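Local structure of tryptophan halogenase (Shewanella frigidimarina, 2PYX) at residues A86-G91 with L152-I157; S108-F113 with S143-T148; P112-H117 with F164-G169. The protein is probably a flavin-dependent halogenase that binds FAD and acts on tryptophan or a similar substrate, with monooxygenase-type chemistry. All blocks are in the same frame, centred on the assembly; numbering follows the deposited sequence. Where two conformers were deposited one is given.

Contact 1 (A86-G91 with L152-I157)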
loop_
_atom_site.group_PDB
_atom_site.type_symbol
_atom_site.label_atom_id
_atom_site.label_comp_id
_atom_site.label_asym_id
_atom_site.label_seq_id
_atom_site.Cartn_x
_atom_site.Cartn_y
_atom_site.Cartn_z
ATOM N N ALA A 86 -8.316 -7.522 11.790
ATOM C CA ALA A 86 -7.184 -7.729 10.889
ATOM C C ALA A 86 -6.862 -9.204 10.644
ATOM O O ALA A 86 -7.144 -10.077 11.472
ATOM C CB ALA A 86 -5.964 -7.047 11.440
ATOM N N SER A 87 -6.305 -9.463 9.463
ATOM C CA SER A 87 -5.687 -10.743 9.144
ATOM C C SER A 87 -4.316 -10.460 8.516
ATOM O O SER A 87 -3.970 -9.303 8.202
ATOM C CB SER A 87 -6.564 -11.572 8.199
ATOM O OG SER A 87 -6.064 -12.892 8.050
ATOM N N PHE A 88 -3.507 -11.510 8.332
ATOM C CA PHE A 88 -2.160 -11.379 7.788
ATOM C C PHE A 88 -2.193 -11.414 6.292
ATOM O O PHE A 88 -2.814 -12.292 5.714
ATOM C CB PHE A 88 -1.265 -12.513 8.306
ATOM C CG PHE A 88 -1.261 -12.609 9.796
ATOM C CD1 PHE A 88 -0.571 -11.686 10.562
ATOM C CD2 PHE A 88 -1.993 -13.584 10.429
ATOM C CE1 PHE A 88 -0.610 -11.776 11.947
ATOM C CE2 PHE A 88 -2.043 -13.658 11.808
ATOM C CZ PHE A 88 -1.356 -12.758 12.554
ATOM N N LYS A 89 -1.458 -10.489 5.673
ATOM C CA LYS A 89 -1.337 -10.421 4.212
ATOM C C LYS A 89 0.119 -10.697 3.833
ATOM O O LYS A 89 1.013 -10.012 4.306
ATOM C CB LYS A 89 -1.731 -9.025 3.735
ATOM C CG LYS A 89 -1.475 -8.760 2.268
ATOM C CD LYS A 89 -1.752 -7.318 1.899
ATOM C CE LYS A 89 -1.297 -7.034 0.494
ATOM N NZ LYS A 89 -1.336 -5.559 0.260
ATOM N N GLN A 90 0.355 -11.669 2.965
ATOM C CA GLN A 90 1.695 -12.072 2.534
ATOM C C GLN A 90 2.067 -11.700 1.108
ATOM O O GLN A 90 3.126 -12.095 0.608
ATOM C CB GLN A 90 1.877 -13.580 2.764
ATOM C CG GLN A 90 1.923 -13.900 4.238
ATOM C CD GLN A 90 2.195 -15.357 4.473
ATOM O OE1 GLN A 90 3.311 -15.841 4.251
ATOM N NE2 GLN A 90 1.161 -16.077 4.890
ATOM N N GLY A 91 1.186 -10.922 0.467
ATOM C CA GLY A 91 1.402 -10.417 -0.891
ATOM C C GLY A 91 0.095 -10.337 -1.647
ATOM O O GLY A 91 -0.976 -10.244 -1.042
ATOM N N LEU A 152 -1.501 -20.918 4.575
ATOM C CA LEU A 152 -0.780 -20.815 5.821
ATOM C C LEU A 152 -0.372 -19.387 6.211
ATOM O O LEU A 152 -0.214 -18.507 5.342
ATOM C CB LEU A 152 0.437 -21.715 5.803
ATOM C CG LEU A 152 0.202 -23.201 5.438
ATOM C CD1 LEU A 152 1.513 -23.945 5.385
ATOM C CD2 LEU A 152 -0.738 -23.826 6.470
ATOM N N ALA A 153 -0.180 -19.197 7.507
ATOM C CA ALA A 153 0.148 -17.905 8.072
ATOM C C ALA A 153 1.652 -17.584 7.895
ATOM O O ALA A 153 2.424 -18.434 7.461
ATOM C CB ALA A 153 -0.226 -17.884 9.512
ATOM N N PRO A 154 2.061 -16.332 8.183
ATOM C CA PRO A 154 3.487 -15.962 8.108
ATOM C C PRO A 154 4.300 -16.181 9.387
ATOM O O PRO A 154 5.486 -15.866 9.430
ATOM C CB PRO A 154 3.423 -14.442 7.866
ATOM C CG PRO A 154 2.177 -14.033 8.544
ATOM C CD PRO A 154 1.216 -15.160 8.467
ATOM N N LYS A 155 3.632 -16.682 10.423
ATOM C CA LYS A 155 4.264 -16.843 11.731
ATOM C C LYS A 155 3.451 -17.841 12.550
ATOM O O LYS A 155 2.390 -18.244 12.142
ATOM C CB LYS A 155 4.369 -15.479 12.453
ATOM C CG LYS A 155 3.009 -14.851 12.797
ATOM C CD LYS A 155 3.127 -13.402 13.227
ATOM C CE LYS A 155 3.901 -13.214 14.521
ATOM N NZ LYS A 155 4.031 -11.750 14.929
ATOM N N SER A 156 3.990 -18.219 13.710
ATOM C CA SER A 156 3.352 -19.154 14.632
ATOM C C SER A 156 2.879 -18.398 15.861
ATOM O O SER A 156 3.290 -17.258 16.082
ATOM C CB SER A 156 4.374 -20.205 15.065
ATOM O OG SER A 156 5.455 -19.594 15.757
ATOM N N ILE A 157 2.047 -19.039 16.683
ATOM C CA ILE A 157 1.524 -18.388 17.906
ATOM C C ILE A 157 2.649 -18.071 18.915
ATOM O O ILE A 157 2.527 -17.144 19.746
ATOM C CB ILE A 157 0.355 -19.222 18.506
ATOM C CG1 ILE A 157 -0.396 -18.454 19.597
ATOM C CG2 ILE A 157 0.863 -20.592 19.036
ATOM C CD1 ILE A 157 -0.820 -17.057 19.220
HETATM O O HOH W 1 4.410 -18.138 5.329
#

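Contact 2 (S108-F113 with S143-T148)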
loop_
_atom_site.group_PDB
_atom_site.type_symbol
_atom_site.label_atom_id
_atom_site.label_comp_id
_atom_site.label_asym_id
_atom_site.label_seq_id
_atom_site.Cartn_x
_atom_site.Cartn_y
_atom_site.Cartn_z
ATOM N N SER A 108 -2.293 -17.966 -12.793
ATOM C CA SER A 108 -2.135 -17.344 -11.496
ATOM C C SER A 108 -0.664 -17.256 -11.170
ATOM O O SER A 108 0.133 -18.168 -11.458
ATOM C CB SER A 108 -2.835 -18.222 -10.488
ATOM O OG SER A 108 -2.739 -17.722 -9.191
ATOM N N TYR A 109 -0.306 -16.130 -10.569
ATOM C CA TYR A 109 1.041 -16.004 -10.022
ATOM C C TYR A 109 1.006 -15.158 -8.746
ATOM O O TYR A 109 0.048 -14.429 -8.492
ATOM C CB TYR A 109 2.004 -15.425 -11.058
ATOM C CG TYR A 109 1.909 -13.923 -11.193
ATOM C CD1 TYR A 109 2.654 -13.083 -10.382
ATOM C CD2 TYR A 109 1.024 -13.326 -12.089
ATOM C CE1 TYR A 109 2.582 -11.704 -10.509
ATOM C CE2 TYR A 109 0.914 -11.927 -12.202
ATOM C CZ TYR A 109 1.689 -11.120 -11.385
ATOM O OH TYR A 109 1.581 -9.736 -11.496
ATOM N N LEU A 110 2.066 -15.292 -7.949
ATOM C CA LEU A 110 2.196 -14.572 -6.690
ATOM C C LEU A 110 3.259 -13.493 -6.741
ATOM O O LEU A 110 4.341 -13.715 -7.276
ATOM C CB LEU A 110 2.559 -15.529 -5.532
ATOM C CG LEU A 110 2.552 -14.874 -4.141
ATOM C CD1 LEU A 110 1.189 -14.345 -3.681
ATOM C CD2 LEU A 110 3.154 -15.846 -3.116
ATOM N N HIS A 111 2.916 -12.331 -6.183
ATOM C CA HIS A 111 3.869 -11.297 -5.853
ATOM C C HIS A 111 3.968 -11.319 -4.342
ATOM O O HIS A 111 3.141 -10.734 -3.658
ATOM C CB HIS A 111 3.453 -9.916 -6.402
ATOM C CG HIS A 111 4.324 -8.788 -5.934
ATOM N ND1 HIS A 111 3.944 -7.466 -6.030
ATOM C CD2 HIS A 111 5.524 -8.785 -5.306
ATOM C CE1 HIS A 111 4.891 -6.699 -5.519
ATOM N NE2 HIS A 111 5.855 -7.474 -5.059
ATOM N N PRO A 112 4.980 -12.048 -3.813
ATOM C CA PRO A 112 5.088 -12.208 -2.361
ATOM C C PRO A 112 5.755 -11.000 -1.710
ATOM O O PRO A 112 6.476 -10.252 -2.388
ATOM C CB PRO A 112 5.990 -13.414 -2.208
ATOM C CG PRO A 112 6.756 -13.478 -3.378
ATOM C CD PRO A 112 6.063 -12.746 -4.513
ATOM N N PHE A 113 5.535 -10.806 -0.410
ATOM C CA PHE A 113 6.278 -9.814 0.355
ATOM C C PHE A 113 7.724 -10.261 0.703
ATOM O O PHE A 113 8.624 -9.402 0.878
ATOM C CB PHE A 113 5.549 -9.400 1.637
ATOM C CG PHE A 113 4.365 -8.499 1.422
ATOM C CD1 PHE A 113 4.388 -7.535 0.419
ATOM C CD2 PHE A 113 3.280 -8.542 2.289
ATOM C CE1 PHE A 113 3.307 -6.701 0.242
ATOM C CE2 PHE A 113 2.198 -7.710 2.135
ATOM C CZ PHE A 113 2.243 -6.757 1.100
ATOM N N SER A 143 9.555 -19.127 -0.246
ATOM C CA SER A 143 8.692 -20.186 0.289
ATOM C C SER A 143 7.223 -19.788 0.262
ATOM O O SER A 143 6.338 -20.630 0.351
ATOM C CB SER A 143 9.113 -20.577 1.719
ATOM O OG SER A 143 8.973 -19.492 2.614
ATOM N N GLN A 144 6.930 -18.498 0.099
ATOM C CA GLN A 144 5.545 -18.029 0.221
ATOM C C GLN A 144 4.603 -18.496 -0.852
ATOM O O GLN A 144 3.391 -18.554 -0.646
ATOM C CB GLN A 144 5.509 -16.495 0.262
ATOM C CG GLN A 144 5.708 -15.996 1.630
ATOM C CD GLN A 144 5.689 -14.482 1.774
ATOM O OE1 GLN A 144 6.160 -13.783 0.901
ATOM N NE2 GLN A 144 5.214 -13.990 2.930
ATOM N N GLN A 145 5.108 -18.797 -2.039
ATOM C CA GLN A 145 4.213 -19.271 -3.098
ATOM C C GLN A 145 3.528 -20.542 -2.626
ATOM O O GLN A 145 2.299 -20.606 -2.558
ATOM C CB GLN A 145 4.936 -19.488 -4.427
ATOM C CG GLN A 145 4.119 -20.097 -5.573
ATOM C CD GLN A 145 2.839 -19.305 -5.905
ATOM O OE1 GLN A 145 2.057 -18.952 -5.013
ATOM N NE2 GLN A 145 2.632 -19.024 -7.175
ATOM N N VAL A 146 4.338 -21.511 -2.214
ATOM C CA VAL A 146 3.834 -22.787 -1.730
ATOM C C VAL A 146 3.011 -22.616 -0.447
ATOM O O VAL A 146 1.934 -23.184 -0.341
ATOM C CB VAL A 146 5.000 -23.796 -1.529
ATOM C CG1 VAL A 146 4.508 -25.019 -0.792
ATOM C CG2 VAL A 146 5.608 -24.172 -2.882
ATOM N N LEU A 147 3.495 -21.812 0.501
ATOM C CA LEU A 147 2.839 -21.691 1.786
ATOM C C LEU A 147 1.487 -20.979 1.687
ATOM O O LEU A 147 0.519 -21.364 2.316
ATOM C CB LEU A 147 3.767 -21.001 2.782
ATOM C CG LEU A 147 5.100 -21.741 3.008
ATOM C CD1 LEU A 147 6.111 -20.919 3.786
ATOM C CD2 LEU A 147 4.880 -23.053 3.721
ATOM N N THR A 148 1.414 -19.930 0.879
ATOM C CA THR A 148 0.161 -19.208 0.718
ATOM C C THR A 148 -0.854 -20.041 -0.073
ATOM O O THR A 148 -2.048 -19.941 0.178
ATOM C CB THR A 148 0.372 -17.801 0.097
ATOM O OG1 THR A 148 0.982 -17.934 -1.180
ATOM C CG2 THR A 148 1.227 -16.946 0.999
#

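Contact 3 (P112-H117 with F164-G169)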
loop_
_atom_site.group_PDB
_atom_site.type_symbol
_atom_site.label_atom_id
_atom_site.label_comp_id
_atom_site.label_asym_id
_atom_site.label_seq_id
_atom_site.Cartn_x
_atom_site.Cartn_y
_atom_site.Cartn_z
ATOM N N PRO A 112 4.980 -12.048 -3.813
ATOM C CA PRO A 112 5.088 -12.208 -2.361
ATOM C C PRO A 112 5.755 -11.000 -1.710
ATOM O O PRO A 112 6.476 -10.252 -2.388
ATOM C CB PRO A 112 5.990 -13.414 -2.208
ATOM C CG PRO A 112 6.756 -13.478 -3.378
ATOM C CD PRO A 112 6.063 -12.746 -4.513
ATOM N N PHE A 113 5.535 -10.806 -0.410
ATOM C CA PHE A 113 6.278 -9.814 0.355
ATOM C C PHE A 113 7.724 -10.261 0.703
ATOM O O PHE A 113 8.624 -9.402 0.878
ATOM C CB PHE A 113 5.549 -9.400 1.637
ATOM C CG PHE A 113 4.365 -8.499 1.422
ATOM C CD1 PHE A 113 4.388 -7.535 0.419
ATOM C CD2 PHE A 113 3.280 -8.542 2.289
ATOM C CE1 PHE A 113 3.307 -6.701 0.242
ATOM C CE2 PHE A 113 2.198 -7.710 2.135
ATOM C CZ PHE A 113 2.243 -6.757 1.100
ATOM N N SER A 114 7.973 -11.570 0.780
ATOM C CA SER A 114 9.310 -12.065 1.081
ATOM C C SER A 114 10.255 -11.746 -0.062
ATOM O O SER A 114 9.902 -11.927 -1.241
ATOM C CB SER A 114 9.314 -13.574 1.232
ATOM O OG SER A 114 8.838 -14.015 2.472
ATOM N N LEU A 115 11.469 -11.301 0.241
ATOM C CA LEU A 115 12.490 -11.139 -0.798
ATOM C C LEU A 115 13.059 -12.487 -1.220
ATOM O O LEU A 115 13.053 -13.452 -0.434
ATOM C CB LEU A 115 13.621 -10.221 -0.338
ATOM C CG LEU A 115 13.197 -8.798 0.032
ATOM C CD1 LEU A 115 14.382 -8.062 0.606
ATOM C CD2 LEU A 115 12.665 -8.065 -1.169
ATOM N N PRO A 116 13.591 -12.559 -2.442
ATOM C CA PRO A 116 14.187 -13.787 -2.931
ATOM C C PRO A 116 15.238 -14.321 -1.985
ATOM O O PRO A 116 16.011 -13.555 -1.442
ATOM C CB PRO A 116 14.807 -13.348 -4.248
ATOM C CG PRO A 116 13.834 -12.301 -4.753
ATOM C CD PRO A 116 13.562 -11.522 -3.508
ATOM N N HIS A 117 15.244 -15.624 -1.801
ATOM C CA HIS A 117 16.177 -16.241 -0.860
ATOM C C HIS A 117 17.616 -15.937 -1.217
ATOM O O HIS A 117 17.986 -15.930 -2.389
ATOM C CB HIS A 117 15.975 -17.725 -0.841
ATOM C CG HIS A 117 16.722 -18.408 0.257
ATOM N ND1 HIS A 117 16.273 -18.413 1.560
ATOM C CD2 HIS A 117 17.840 -19.168 0.235
ATOM C CE1 HIS A 117 17.122 -19.105 2.304
ATOM N NE2 HIS A 117 18.069 -19.584 1.521
ATOM N N PHE A 164 8.409 -12.529 12.433
ATOM C CA PHE A 164 7.862 -13.353 11.391
ATOM C C PHE A 164 8.759 -14.489 10.991
ATOM O O PHE A 164 9.972 -14.424 11.202
ATOM C CB PHE A 164 7.501 -12.484 10.158
ATOM C CG PHE A 164 8.648 -11.735 9.554
ATOM C CD1 PHE A 164 9.511 -12.360 8.661
ATOM C CD2 PHE A 164 8.881 -10.404 9.868
ATOM C CE1 PHE A 164 10.576 -11.672 8.086
ATOM C CE2 PHE A 164 9.956 -9.719 9.293
ATOM C CZ PHE A 164 10.786 -10.349 8.398
ATOM N N GLN A 165 8.130 -15.510 10.409
ATOM C CA GLN A 165 8.824 -16.540 9.663
ATOM C C GLN A 165 8.936 -16.166 8.194
ATOM O O GLN A 165 9.971 -16.361 7.577
ATOM C CB GLN A 165 8.167 -17.883 9.925
ATOM C CG GLN A 165 8.488 -18.322 11.367
ATOM C CD GLN A 165 7.626 -19.446 11.859
ATOM O OE1 GLN A 165 8.002 -20.615 11.782
ATOM N NE2 GLN A 165 6.462 -19.112 12.366
ATOM N N ASN A 166 7.883 -15.565 7.653
ATOM C CA ASN A 166 7.934 -14.940 6.327
ATOM C C ASN A 166 7.317 -13.537 6.443
ATOM O O ASN A 166 6.378 -13.349 7.204
ATOM C CB ASN A 166 7.163 -15.734 5.281
ATOM C CG ASN A 166 7.964 -16.868 4.693
ATOM O OD1 ASN A 166 9.122 -16.704 4.337
ATOM N ND2 ASN A 166 7.320 -18.009 4.522
ATOM N N ASN A 167 7.852 -12.565 5.716
ATOM C CA ASN A 167 7.422 -11.162 5.888
ATOM C C ASN A 167 5.952 -10.996 5.555
ATOM O O ASN A 167 5.420 -11.649 4.642
ATOM C CB ASN A 167 8.259 -10.207 5.023
ATOM C CG ASN A 167 8.335 -8.777 5.579
ATOM O OD1 ASN A 167 7.759 -8.479 6.619
ATOM N ND2 ASN A 167 9.086 -7.915 4.905
ATOM N N TYR A 168 5.316 -10.096 6.284
ATOM C CA TYR A 168 3.891 -9.896 6.176
ATOM C C TYR A 168 3.497 -8.473 6.478
ATOM O O TYR A 168 4.192 -7.760 7.192
ATOM C CB TYR A 168 3.115 -10.845 7.095
ATOM C CG TYR A 168 3.230 -10.593 8.579
ATOM C CD1 TYR A 168 4.265 -11.172 9.331
ATOM C CD2 TYR A 168 2.302 -9.821 9.261
ATOM C CE1 TYR A 168 4.371 -10.955 10.680
ATOM C CE2 TYR A 168 2.400 -9.603 10.610
ATOM C CZ TYR A 168 3.446 -10.153 11.329
ATOM O OH TYR A 168 3.527 -9.937 12.698
ATOM N N GLY A 169 2.389 -8.073 5.849
ATOM C CA GLY A 169 1.588 -6.925 6.275
ATOM C C GLY A 169 0.209 -7.424 6.692
ATOM O O GLY A 169 0.044 -8.569 7.119
HETATM O O HOH W 2 10.578 -8.713 2.622
HETATM O O HOH W 3 10.512 -13.076 4.377
HETATM O O HOH W 4 9.770 -16.808 1.550
#

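Contact 1 (A86-G91 with L152-I157)
Pro154 is wedged against Phe88 and Gln90, two residues on the same face of strand 87-95. The tight part is the Phe88 side: CB of Phe88 meets CD of Pro154 at 3.6 Å, and CG of Phe88 lies 3.9 Å from CG of Pro154. The two side chains cross at about a right angle. Phe88 holds its CG beside the backbone N, anti to the carbonyl carbon (chi1 -54°), and its ring goes on toward Lys155, where packing is slacker, CE1 to CD of Lys155 being 4.3 Å. Strand 87-95 belongs to the larger mixed sheet, which also holds strands 108-112 and 169-172, and its side chains alternate: between Phe88 and Gln90, Lys89, the predicted active-site lysine, points away from this loop. Leu514 and Leu515 of helix 511-520 also cover Phe88.

On the Gln90 side the amide packs on Pro154 and its polar ends are tied partly through water. CD of Gln90 rests 3.7 Å from CB of Pro154. Beyond it, Gln90 NE2 reaches Leu152 O at 2.8 Å, a weak hydrogen bond bent to 129° at the hydrogen; Ser272 OG hydrogen-bonds the same oxygen. OE1 of Gln90 accepts from Gln144 NE2 and from a water 2.8 Å away, which also donates to Ala153 O at 2.9 Å. An alanine in place of Gln90 would probably leave Gln144 NE2 short of one acceptor and Leu152 O short of one donor, and open a gap beside Pro154 CB. Beyond Phe88, NZ of Lys155 turns to Tyr168 OH and to a salt bridge with Glu77.

Contact 2 (S108-F113 with S143-T148)
Leu110 and Pro112 of strand 108-112 point at the start of the short helix 144-149, which packs across this strand of the larger mixed sheet. The two short axes come within 9.2 Å, with 113° between their directions. The strand pairs antiparallel with strand 87-95. Tyr109, on its other face, points away from the helix.

Leu110 does most of the touching. With CG anti to the backbone N (chi1 -173°), Leu110 settles CD2 against the helix backbone, 3.6 Å from CA of Gln145, while CB of Leu110 has OE1 of Gln145 at 3.5 Å. Leu110 and Gln145 run past each other in opposite directions. Gln145 leaves the helix sidelong, and a bend at chi2 (56°) puts its CD back over the strand, 3.8 Å from CB of Leu110; OE1 is hydrogen-bonded to Arg93 NH1.

Gln144 behaves differently. Extended beyond CG, it carries its amide past Pro112, and Gln144 OE1 lies 3.1 Å from Pro112 CB; that oxygen accepts a hydrogen bond from Ser114 N. On the next turn Thr148 brings OG1 within 3.6 Å of CD2 of Leu110. The chi1 of Thr148 sets OG1 between the backbone N and the carbonyl carbon, facing back along the helix. From there Thr148 OG1 donates a short 2.5 Å hydrogen bond to Gln144 O, which also accepts from Thr148 N at 2.9 Å.

Contact 3 (P112-H117 with F164-G169)
Beside the predicted substrate site, two irregular loops come together, Phe113 and Ser114 of one meeting Asn166, Asn167 and Gly169 of the other. The Phe113 ring lies obliquely against the start of strand 169-172, with CD2 and CE2 each 3.7 Å from Gly169 N. Asn167 O lies at the ring's edge, near its plane, 3.8 Å from CB of Phe113.

The rest of the seam is bridged by three waters. One donates to Phe113 O at 2.7 Å and accepts from Asn167 ND2. The other two share Ser114 OG, which its chi1 of -79° sets beside the backbone N: one lies 2.7 Å from Ser114 OG and accepts from Asn167 N at 3.0 Å, and the other donates to Asn166 OD1 at 2.9 Å. The amide of Asn166 is further gripped by Ser143 OG at ND2 and by Arg500 at OD1.

The seam lies among three helices: 144-149 touches Pro112 and Asn166, 484-507 supplies Arg500 and meets His117, and 462-471 gives Ser114 O its bond from Tyr467; strand 87-95 pairs with Gly169 through Lys89.

How the contacts relate
Gln144 ties the three contacts together. Its NE2 bonds Gln90 OE1 of contact 1 at 3.0 Å and Asn167 O of contact 3 at 2.9 Å, while its OE1 takes Ser114 N of contact 3 at 2.9 Å. Contacts 2 and 3 share Pro112 and Phe113, and their centres are about 9 Å apart. Strand 87-95 adds two main-chain links along one edge: Gln90 O to Phe113 N at 2.9 Å and Lys89 N to Gly169 O at 2.8 Å. The predicted active site lies alongside: the side chain of Phe113 is about 4 Å from that of Lys89 and about 6 Å from that of Glu361, the predicted tryptophan-binding residue, which is hydrogen-bonded to His111.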